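PDB 6QVM: multiheme cytochrome cf from Carboxydothermus ferrireducens DSM 11255, which probably reduces extracellular Fe(III), passing electrons along a series of c-type hemes to insoluble acceptors as part of the S-layer. Local coordinates for residues A[546-549]-A[550-553]; A[597-601]-A[602-606]; A[653-656]-A[657-661]. All coordinates share one frame; numbering follows the deposited sequence.

Interaction 1: A[546-549]-A[550-553]. With HEC (heme c), chain N.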
loop_
_atom_site.group_PDB
_atom_site.type_symbol
_atom_site.label_atom_id
_atom_site.label_comp_id
_atom_site.label_asym_id
_atom_site.label_seq_id
_atom_site.Cartn_x
_atom_site.Cartn_y
_atom_site.Cartn_z
ATOM N N SER A 546 8.662 -2.827 32.090
ATOM C CA SER A 546 9.513 -3.263 30.991
ATOM C C SER A 546 8.730 -4.003 29.918
ATOM O O SER A 546 9.294 -4.306 28.860
ATOM C CB SER A 546 10.648 -4.152 31.508
ATOM O OG SER A 546 11.618 -3.388 32.205
ATOM N N ALA A 547 7.457 -4.300 30.164
ATOM C CA ALA A 547 6.586 -4.833 29.129
ATOM C C ALA A 547 5.994 -3.702 28.297
ATOM O O ALA A 547 5.839 -2.570 28.762
ATOM C CB ALA A 547 5.453 -5.656 29.741
ATOM N N GLU A 548 5.675 -4.018 27.047
ATOM C CA GLU A 548 4.855 -3.148 26.222
ATOM C C GLU A 548 3.436 -3.691 26.184
ATOM O O GLU A 548 3.179 -4.839 26.556
ATOM C CB GLU A 548 5.409 -3.044 24.800
ATOM C CG GLU A 548 6.804 -2.452 24.706
ATOM C CD GLU A 548 7.251 -2.274 23.272
ATOM O OE1 GLU A 548 7.168 -1.135 22.763
ATOM O OE2 GLU A 548 7.654 -3.279 22.648
ATOM N N CYS A 549 2.511 -2.844 25.722
ATOM C CA CYS A 549 1.142 -3.295 25.497
ATOM C C CYS A 549 1.128 -4.563 24.657
ATOM O O CYS A 549 0.425 -5.527 24.977
ATOM C CB CYS A 549 0.317 -2.203 24.814
ATOM S SG CYS A 549 0.571 -0.540 25.449
ATOM N N VAL A 550 1.924 -4.585 23.584
ATOM C CA VAL A 550 1.945 -5.715 22.673
ATOM C C VAL A 550 2.541 -6.968 23.304
ATOM O O VAL A 550 2.268 -8.077 22.831
ATOM C CB VAL A 550 2.722 -5.327 21.400
ATOM C CG1 VAL A 550 1.992 -4.242 20.635
ATOM C CG2 VAL A 550 4.128 -4.855 21.764
ATOM N N THR A 551 3.344 -6.828 24.362
ATOM C CA THR A 551 3.926 -8.004 25.000
ATOM C C THR A 551 2.836 -8.941 25.501
ATOM O O THR A 551 2.901 -10.159 25.296
ATOM C CB THR A 551 4.839 -7.584 26.155
ATOM O OG1 THR A 551 5.713 -6.531 25.726
ATOM C CG2 THR A 551 5.693 -8.760 26.641
ATOM N N CYS A 552 1.826 -8.389 26.167
ATOM C CA CYS A 552 0.752 -9.197 26.733
ATOM C C CYS A 552 -0.429 -9.350 25.781
ATOM O O CYS A 552 -1.053 -10.415 25.727
ATOM C CB CYS A 552 0.267 -8.590 28.055
ATOM S SG CYS A 552 1.502 -8.533 29.374
ATOM N N HIS A 553 -0.754 -8.306 25.027
ATOM C CA HIS A 553 -1.936 -8.337 24.174
ATOM C C HIS A 553 -1.672 -8.896 22.785
ATOM O O HIS A 553 -2.625 -9.304 22.112
ATOM C CB HIS A 553 -2.534 -6.934 24.036
ATOM C CG HIS A 553 -3.196 -6.428 25.279
ATOM N ND1 HIS A 553 -4.494 -6.751 25.615
ATOM C CD2 HIS A 553 -2.747 -5.605 26.255
ATOM C CE1 HIS A 553 -4.813 -6.153 26.750
ATOM N NE2 HIS A 553 -3.769 -5.457 27.161
HETATM FE FE HEC N . -3.726 -4.553 28.891
HETATM C CHA HEC N . -6.877 -5.565 29.711
HETATM C CHB HEC N . -5.094 -2.002 26.932
HETATM C CHC HEC N . -0.636 -3.264 28.377
HETATM C CHD HEC N . -2.335 -7.313 30.468
HETATM N NA HEC N . -5.605 -3.903 28.397
HETATM C C1A HEC N . -6.771 -4.487 28.852
HETATM C C2A HEC N . -7.884 -3.761 28.271
HETATM C C3A HEC N . -7.397 -2.786 27.502
HETATM C C4A HEC N . -5.958 -2.853 27.569
HETATM C CMA HEC N . -8.235 -1.781 26.687
HETATM C CAA HEC N . -9.372 -4.073 28.505
HETATM C CBA HEC N . -9.689 -5.254 27.610
HETATM C CGA HEC N . -10.939 -5.923 28.096
HETATM O O1A HEC N . -10.910 -7.164 28.296
HETATM O O2A HEC N . -11.961 -5.216 28.283
HETATM N NB HEC N . -3.003 -2.944 27.821
HETATM C C1B HEC N . -3.741 -1.968 27.173
HETATM C C2B HEC N . -2.843 -0.897 26.794
HETATM C C3B HEC N . -1.598 -1.248 27.182
HETATM C C4B HEC N . -1.682 -2.545 27.840
HETATM C CMB HEC N . -3.283 0.371 26.024
HETATM C CAB HEC N . -0.293 -0.435 26.994
HETATM C CBB HEC N . -0.357 0.913 27.747
HETATM N NC HEC N . -1.853 -5.200 29.317
HETATM C C1C HEC N . -0.707 -4.486 29.017
HETATM C C2C HEC N . 0.436 -5.234 29.504
HETATM C C3C HEC N . -0.022 -6.342 30.122
HETATM C C4C HEC N . -1.472 -6.345 29.994
HETATM C CMC HEC N . 1.903 -4.753 29.411
HETATM C CAC HEC N . 0.812 -7.459 30.809
HETATM C CBC HEC N . 1.584 -6.912 32.031
HETATM N ND HEC N . -4.486 -6.195 29.932
HETATM C C1D HEC N . -3.713 -7.206 30.502
HETATM C C2D HEC N . -4.598 -8.141 31.150
HETATM C C3D HEC N . -6.020 -7.610 30.916
HETATM C C4D HEC N . -5.852 -6.387 30.153
HETATM C CMD HEC N . -4.197 -9.419 31.912
HETATM C CAD HEC N . -7.330 -8.258 31.415
HETATM C CBD HEC N . -8.175 -8.631 30.200
HETATM C CGD HEC N . -8.607 -10.073 30.279
HETATM O O1D HEC N . -8.442 -10.800 29.261
HETATM O O2D HEC N . -9.112 -10.499 31.354
#
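His553 and Cys549, one turn apart, hold the same heme together with Cys552. His553 NE2 meets the iron at 2.0 Å. Cys549 SG is bonded to CAB of the heme at 1.8 Å and Cys552 SG to CAC at 1.9 Å, so both vinyl-derived arms are tied down next to the axial ligand. Each sulfur lies anti to its own carbonyl carbon (chi1 -42° in Cys549, -63° in Cys552) and so sits beside its own backbone N, where it reaches the heme arm it is bonded to. Ala547 CB rests near the heme methyl CMC, 3.7 Å off. This is the CXXCH signature of c-type cytochromes, run from Cys549 to Cys552 and on to His553, with Val550 and Thr551 in the spacer.

The helical turn that carries these attachments is closed by His553 N donating to Cys549 O at 3.0 Å. A step back from the heme, Thr551 folds its hydroxyl over the entry to the helix: Glu548 N donates to Thr551 OG1 at 2.8 Å, while Thr551 N returns a bond to Glu548 O at 3.0 Å. Val550 CG2 lies alongside Glu548 CB at 3.8 Å, the two side chains pointing the same way. Further out, Phe561 O receives a hydrogen bond from His553 ND1 and so fixes the turn of the imidazole about its bond to iron, and Asn494 OD1 binds Cys549 N from helix 493-500.

Interaction 2: A[597-601]-A[602-606]. With HEC (heme c), chain O.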
loop_
_atom_site.group_PDB
_atom_site.type_symbol
_atom_site.label_atom_id
_atom_site.label_comp_id
_atom_site.label_asym_id
_atom_site.label_seq_id
_atom_site.Cartn_x
_atom_site.Cartn_y
_atom_site.Cartn_z
ATOM N N VAL A 597 7.427 -14.425 28.723
ATOM C CA VAL A 597 8.654 -13.720 28.367
ATOM C C VAL A 597 9.426 -13.360 29.630
ATOM O O VAL A 597 10.662 -13.376 29.640
ATOM C CB VAL A 597 8.337 -12.479 27.508
ATOM C CG1 VAL A 597 9.513 -11.512 27.485
ATOM C CG2 VAL A 597 7.972 -12.901 26.092
ATOM N N CYS A 598 8.717 -13.067 30.719
ATOM C CA CYS A 598 9.326 -12.766 32.007
ATOM C C CYS A 598 8.996 -13.807 33.067
ATOM O O CYS A 598 9.891 -14.282 33.771
ATOM C CB CYS A 598 8.877 -11.378 32.477
ATOM S SG CYS A 598 9.098 -10.095 31.229
ATOM N N HIS A 599 7.726 -14.178 33.196
ATOM C CA HIS A 599 7.344 -15.208 34.145
ATOM C C HIS A 599 7.721 -16.586 33.614
ATOM O O HIS A 599 7.944 -16.782 32.417
ATOM C CB HIS A 599 5.847 -15.140 34.442
ATOM C CG HIS A 599 5.426 -13.895 35.163
ATOM N ND1 HIS A 599 5.458 -13.784 36.537
ATOM C CD2 HIS A 599 4.963 -12.709 34.701
ATOM C CE1 HIS A 599 5.043 -12.581 36.891
ATOM N NE2 HIS A 599 4.727 -11.912 35.797
ATOM N N ASP A 600 7.797 -17.548 34.529
ATOM C CA ASP A 600 8.186 -18.896 34.148
ATOM C C ASP A 600 7.058 -19.570 33.378
ATOM O O ASP A 600 5.878 -19.397 33.691
ATOM C CB ASP A 600 8.554 -19.722 35.379
ATOM C CG ASP A 600 9.135 -21.072 35.013
ATOM O OD1 ASP A 600 10.197 -21.106 34.356
ATOM O OD2 ASP A 600 8.526 -22.100 35.371
ATOM N N ALA A 601 7.433 -20.349 32.363
ATOM C CA ALA A 601 6.444 -20.905 31.445
ATOM C C ALA A 601 5.546 -21.926 32.131
ATOM O O ALA A 601 4.337 -21.968 31.877
ATOM C CB ALA A 601 7.148 -21.525 30.241
ATOM N N VAL A 602 6.110 -22.757 33.001
ATOM C CA VAL A 602 5.356 -23.821 33.646
ATOM C C VAL A 602 4.938 -23.440 35.060
ATOM O O VAL A 602 3.812 -23.718 35.473
ATOM C CB VAL A 602 6.171 -25.131 33.640
ATOM C CG1 VAL A 602 5.387 -26.244 34.310
ATOM C CG2 VAL A 602 6.555 -25.522 32.220
ATOM N N GLY A 603 5.834 -22.800 35.816
ATOM C CA GLY A 603 5.567 -22.545 37.223
ATOM C C GLY A 603 4.535 -21.461 37.469
ATOM O O GLY A 603 3.819 -21.502 38.474
ATOM N N PHE A 604 4.448 -20.481 36.573
ATOM C CA PHE A 604 3.470 -19.400 36.673
ATOM C C PHE A 604 2.189 -19.856 35.981
ATOM O O PHE A 604 2.150 -19.966 34.750
ATOM C CB PHE A 604 4.032 -18.129 36.040
ATOM C CG PHE A 604 3.236 -16.890 36.329
ATOM C CD1 PHE A 604 3.093 -16.423 37.624
ATOM C CD2 PHE A 604 2.655 -16.175 35.294
ATOM C CE1 PHE A 604 2.372 -15.274 37.882
ATOM C CE2 PHE A 604 1.940 -15.026 35.546
ATOM C CZ PHE A 604 1.801 -14.573 36.842
ATOM N N ASP A 605 1.144 -20.132 36.763
ATOM C CA ASP A 605 -0.049 -20.778 36.227
ATOM C C ASP A 605 -1.295 -19.954 36.541
ATOM O O ASP A 605 -1.237 -18.913 37.205
ATOM C CB ASP A 605 -0.186 -22.216 36.752
ATOM C CG ASP A 605 -0.222 -22.293 38.278
ATOM O OD1 ASP A 605 -0.519 -21.268 38.939
ATOM O OD2 ASP A 605 0.065 -23.378 38.826
ATOM N N ALA A 606 -2.438 -20.452 36.055
ATOM C CA ALA A 606 -3.704 -19.738 36.198
ATOM C C ALA A 606 -4.073 -19.529 37.662
ATOM O O ALA A 606 -4.662 -18.502 38.015
ATOM C CB ALA A 606 -4.816 -20.489 35.465
HETATM FE FE HEC O . 4.156 -10.005 35.739
HETATM C CHA HEC O . 4.872 -9.669 39.080
HETATM C CHB HEC O . 1.012 -11.197 36.575
HETATM C CHC HEC O . 3.447 -10.480 32.401
HETATM C CHD HEC O . 7.392 -9.102 34.899
HETATM N NA HEC O . 3.140 -10.377 37.491
HETATM C C1A HEC O . 3.618 -10.140 38.765
HETATM C C2A HEC O . 2.573 -10.479 39.711
HETATM C C3A HEC O . 1.509 -10.894 39.014
HETATM C C4A HEC O . 1.846 -10.848 37.608
HETATM C CMA HEC O . 0.166 -11.348 39.618
HETATM C CAA HEC O . 2.659 -10.359 41.249
HETATM C CBA HEC O . 2.558 -8.873 41.581
HETATM C CGA HEC O . 2.507 -8.642 43.071
HETATM O O1A HEC O . 2.284 -9.618 43.839
HETATM O O2A HEC O . 2.683 -7.467 43.489
HETATM N NB HEC O . 2.540 -10.680 34.694
HETATM C C1B HEC O . 1.361 -11.164 35.242
HETATM C C2B HEC O . 0.518 -11.624 34.162
HETATM C C3B HEC O . 1.188 -11.427 33.010
HETATM C C4B HEC O . 2.474 -10.832 33.319
HETATM C CMB HEC O . -0.891 -12.237 34.357
HETATM C CAB HEC O . 0.699 -11.776 31.590
HETATM C CBB HEC O . -0.463 -10.834 31.232
HETATM N NC HEC O . 5.232 -9.874 33.987
HETATM C C1C HEC O . 4.712 -10.021 32.713
HETATM C C2C HEC O . 5.694 -9.512 31.770
HETATM C C3C HEC O . 6.818 -9.226 32.458
HETATM C C4C HEC O . 6.524 -9.393 33.867
HETATM C CMC HEC O . 5.582 -9.622 30.233
HETATM C CAC HEC O . 8.183 -8.719 31.922
HETATM C CBC HEC O . 8.068 -7.327 31.269
HETATM N ND HEC O . 5.863 -9.465 36.811
HETATM C C1D HEC O . 7.094 -9.146 36.243
HETATM C C2D HEC O . 8.029 -8.859 37.302
HETATM C C3D HEC O . 7.237 -9.036 38.605
HETATM C C4D HEC O . 5.905 -9.414 38.203
HETATM C CMD HEC O . 9.508 -8.458 37.130
HETATM C CAD HEC O . 7.747 -8.852 40.047
HETATM C CBD HEC O . 7.943 -7.364 40.322
HETATM C CGD HEC O . 8.793 -7.180 41.557
HETATM O O1D HEC O . 8.450 -7.768 42.620
HETATM O O2D HEC O . 9.808 -6.431 41.482
#
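The imidazole of His599 and the phenyl ring of Phe604 lie face to face, their centroids 3.9 Å apart and their planes only 13° from parallel. His599 ND1 sits over the middle of the phenyl ring, whereas Phe604 CE2 covers the imidazole face nearer its rim; the closest approach is Phe604 CD2 to His599 CB at 3.5 Å. Phe604 gets there with CG anti to its backbone N (chi1 -168°), which swings the ring back across the loop toward the histidine. Its far corner, CZ, points at the heme and stops 3.5 Å from the meso carbon CHB, which lies close to the plane of the phenyl ring. One aromatic side chain thus backs the iron ligand and meets the porphyrin too.

The turn between the two rings is held by Asp600. Its OD2 accepts Gly603 N at 2.8 Å, on the anti side of the carboxylate, and a weak bond from Val602 N; Phe604 N gives a further weak bond to Asp600 O. Together these make an Asx motif that reverses the chain and sets Phe604 against His599.

His599 NE2 binds the heme iron, FE, at 2.0 Å. Cys598 SG is bonded to CAC of the same heme. With Met544 SD as the other axial ligand, this is the end of a CXXCH motif beginning at Cys595, in a His/Met-ligated c-type heme.

Interaction 3: A[653-656]-A[657-661]; sequences DASH and GIHNT. With HEC (heme c), chain N.
Ser655 to Ile658 form a type I' beta turn, with His656 and Gly657 at its centre, both at positive phi, and Ile658 N bonded back to Ser655 O at 3.1 Å. The turn connects helix 641-652 to helix 661-672 and brings His659 up against the residues before it. His659 NE2 binds the heme iron at 1.9 Å. From the other side of the imidazole, ND1 donates to Asp653 OD1 at 2.8 Å; the oxygen lies at the ring edge, almost in its plane, while the carboxylate itself stands at 86° to the ring and is met on its syn side, from 30° out of the carboxylate plane.

Ser655 supports both partners. Its OG, placed between the backbone N and the carbonyl carbon (chi1 77°), receives His659 N in a nearly straight bond of 3.0 Å, and the hydroxyl donates to Asp653 OD2, modelled at 2.5 Å, a length too short to be taken literally. Ser655 CB lies over the centre of one imidazole face. Ile658 CG2 packs on the heme at CBC, 3.7 Å away. Outside the loop, Trp612 NE1 of helix 606-628 holds His656 O, and Asn660 is the N-cap of helix 661-672, its OD1 taking Leu663 N.

Asp653 thus reaches the iron ligand through OD1 and Ser655 through OD2, and Ser655 in turn takes the backbone N of His659. A carboxylate accepting from ND1 of an iron-bound histidine would be expected to strengthen the imidazole as a donor to the metal, which would probably favour the ferric state and lower the reduction potential.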
loop_
_atom_site.group_PDB
_atom_site.type_symbol
_atom_site.label_atom_id
_atom_site.label_comp_id
_atom_site.label_asym_id
_atom_site.label_seq_id
_atom_site.Cartn_x
_atom_site.Cartn_y
_atom_site.Cartn_z
ATOM N N ASP A 653 -9.875 0.852 33.913
ATOM C CA ASP A 653 -8.651 0.276 33.363
ATOM C C ASP A 653 -8.869 -1.176 32.952
ATOM O O ASP A 653 -8.284 -1.650 31.973
ATOM C CB ASP A 653 -7.522 0.392 34.387
ATOM C CG ASP A 653 -6.254 -0.317 33.950
ATOM O OD1 ASP A 653 -5.505 0.252 33.122
ATOM O OD2 ASP A 653 -6.008 -1.440 34.449
ATOM N N ALA A 654 -9.692 -1.899 33.710
ATOM C CA ALA A 654 -10.225 -3.207 33.333
ATOM C C ALA A 654 -9.154 -4.272 33.175
ATOM O O ALA A 654 -9.381 -5.279 32.494
ATOM C CB ALA A 654 -11.055 -3.116 32.046
ATOM N N SER A 655 -7.995 -4.092 33.801
ATOM C CA SER A 655 -6.926 -5.078 33.738
ATOM C C SER A 655 -6.762 -5.843 35.040
ATOM O O SER A 655 -5.813 -6.625 35.171
ATOM C CB SER A 655 -5.605 -4.403 33.371
ATOM O OG SER A 655 -5.041 -3.726 34.483
ATOM N N HIS A 656 -7.671 -5.640 35.997
ATOM C CA HIS A 656 -7.550 -6.201 37.342
ATOM C C HIS A 656 -6.233 -5.776 37.989
ATOM O O HIS A 656 -5.600 -6.539 38.723
ATOM C CB HIS A 656 -7.679 -7.724 37.334
ATOM C CG HIS A 656 -8.819 -8.229 36.509
ATOM N ND1 HIS A 656 -10.002 -7.537 36.370
ATOM C CD2 HIS A 656 -8.952 -9.354 35.769
ATOM C CE1 HIS A 656 -10.818 -8.218 35.585
ATOM N NE2 HIS A 656 -10.206 -9.325 35.208
ATOM N N GLY A 657 -5.807 -4.553 37.691
ATOM C CA GLY A 657 -4.591 -4.009 38.251
ATOM C C GLY A 657 -3.297 -4.529 37.659
ATOM O O GLY A 657 -2.222 -4.137 38.129
ATOM N N ILE A 658 -3.362 -5.388 36.639
ATOM C CA ILE A 658 -2.145 -5.899 36.020
ATOM C C ILE A 658 -1.387 -4.784 35.306
ATOM O O ILE A 658 -0.150 -4.772 35.298
ATOM C CB ILE A 658 -2.482 -7.060 35.068
ATOM C CG1 ILE A 658 -3.033 -8.250 35.857
ATOM C CG2 ILE A 658 -1.257 -7.479 34.274
ATOM C CD1 ILE A 658 -2.001 -8.913 36.743
ATOM N N HIS A 659 -2.098 -3.824 34.711
ATOM C CA HIS A 659 -1.441 -2.719 34.021
ATOM C C HIS A 659 -0.498 -1.925 34.919
ATOM O O HIS A 659 0.341 -1.180 34.398
ATOM C CB HIS A 659 -2.495 -1.781 33.416
ATOM C CG HIS A 659 -3.201 -2.356 32.224
ATOM N ND1 HIS A 659 -4.307 -1.766 31.652
ATOM C CD2 HIS A 659 -2.961 -3.477 31.503
ATOM C CE1 HIS A 659 -4.714 -2.494 30.626
ATOM N NE2 HIS A 659 -3.913 -3.538 30.513
ATOM N N ASN A 660 -0.627 -2.045 36.243
ATOM C CA ASN A 660 0.278 -1.405 37.191
ATOM C C ASN A 660 -0.046 -1.890 38.598
ATOM O O ASN A 660 -0.873 -1.286 39.288
ATOM C CB ASN A 660 0.183 0.123 37.122
ATOM C CG ASN A 660 1.381 0.808 37.767
ATOM O OD1 ASN A 660 2.050 0.240 38.633
ATOM N ND2 ASN A 660 1.661 2.031 37.343
ATOM N N THR A 661 0.607 -2.977 39.029
ATOM C CA THR A 661 0.259 -3.590 40.309
ATOM C C THR A 661 0.475 -2.619 41.466
ATOM O O THR A 661 -0.302 -2.607 42.429
ATOM C CB THR A 661 1.067 -4.870 40.529
ATOM O OG1 THR A 661 2.462 -4.582 40.353
ATOM C CG2 THR A 661 0.628 -5.950 39.560
HETATM FE FE HEC N . -3.726 -4.553 28.891
HETATM C CHA HEC N . -6.877 -5.565 29.711
HETATM C CHB HEC N . -5.094 -2.002 26.932
HETATM C CHC HEC N . -0.636 -3.264 28.377
HETATM C CHD HEC N . -2.335 -7.313 30.468
HETATM N NA HEC N . -5.605 -3.903 28.397
HETATM C C1A HEC N . -6.771 -4.487 28.852
HETATM C C2A HEC N . -7.884 -3.761 28.271
HETATM C C3A HEC N . -7.397 -2.786 27.502
HETATM C C4A HEC N . -5.958 -2.853 27.569
HETATM C CMA HEC N . -8.235 -1.781 26.687
HETATM C CAA HEC N . -9.372 -4.073 28.505
HETATM C CBA HEC N . -9.689 -5.254 27.610
HETATM C CGA HEC N . -10.939 -5.923 28.096
HETATM O O1A HEC N . -10.910 -7.164 28.296
HETATM O O2A HEC N . -11.961 -5.216 28.283
HETATM N NB HEC N . -3.003 -2.944 27.821
HETATM C C1B HEC N . -3.741 -1.968 27.173
HETATM C C2B HEC N . -2.843 -0.897 26.794
HETATM C C3B HEC N . -1.598 -1.248 27.182
HETATM C C4B HEC N . -1.682 -2.545 27.840
HETATM C CMB HEC N . -3.283 0.371 26.024
HETATM C CAB HEC N . -0.293 -0.435 26.994
HETATM C CBB HEC N . -0.357 0.913 27.747
HETATM N NC HEC N . -1.853 -5.200 29.317
HETATM C C1C HEC N . -0.707 -4.486 29.017
HETATM C C2C HEC N . 0.436 -5.234 29.504
HETATM C C3C HEC N . -0.022 -6.342 30.122
HETATM C C4C HEC N . -1.472 -6.345 29.994
HETATM C CMC HEC N . 1.903 -4.753 29.411
HETATM C CAC HEC N . 0.812 -7.459 30.809
HETATM C CBC HEC N . 1.584 -6.912 32.031
HETATM N ND HEC N . -4.486 -6.195 29.932
HETATM C C1D HEC N . -3.713 -7.206 30.502
HETATM C C2D HEC N . -4.598 -8.141 31.150
HETATM C C3D HEC N . -6.020 -7.610 30.916
HETATM C C4D HEC N . -5.852 -6.387 30.153
HETATM C CMD HEC N . -4.197 -9.419 31.912
HETATM C CAD HEC N . -7.330 -8.258 31.415
HETATM C CBD HEC N . -8.175 -8.631 30.200
HETATM C CGD HEC N . -8.607 -10.073 30.279
HETATM O O1D HEC N . -8.442 -10.800 29.261
HETATM O O2D HEC N . -9.112 -10.499 31.354
#

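Interactions 1 and 3 meet at one iron: His553 and His659 approach it from opposite faces of the heme, making a bis-histidine site, with their NE2 atoms 3.9 Å apart. The centres of these two contacts lie 13 Å apart although about a hundred residues separate them along the chain. Interaction 2 comes between them in sequence, in the loop before helix 606-628, and serves the neighbouring heme; its centre is 15 Å from interaction 1 and 18 Å from interaction 3. The methionine ligand of that second iron lies two residues before 546-549, and Ile658 of interaction 3 touches both hemes. One short helix and two loops therefore hold two adjacent hemes of different ligation, consistent with electron transfer between them.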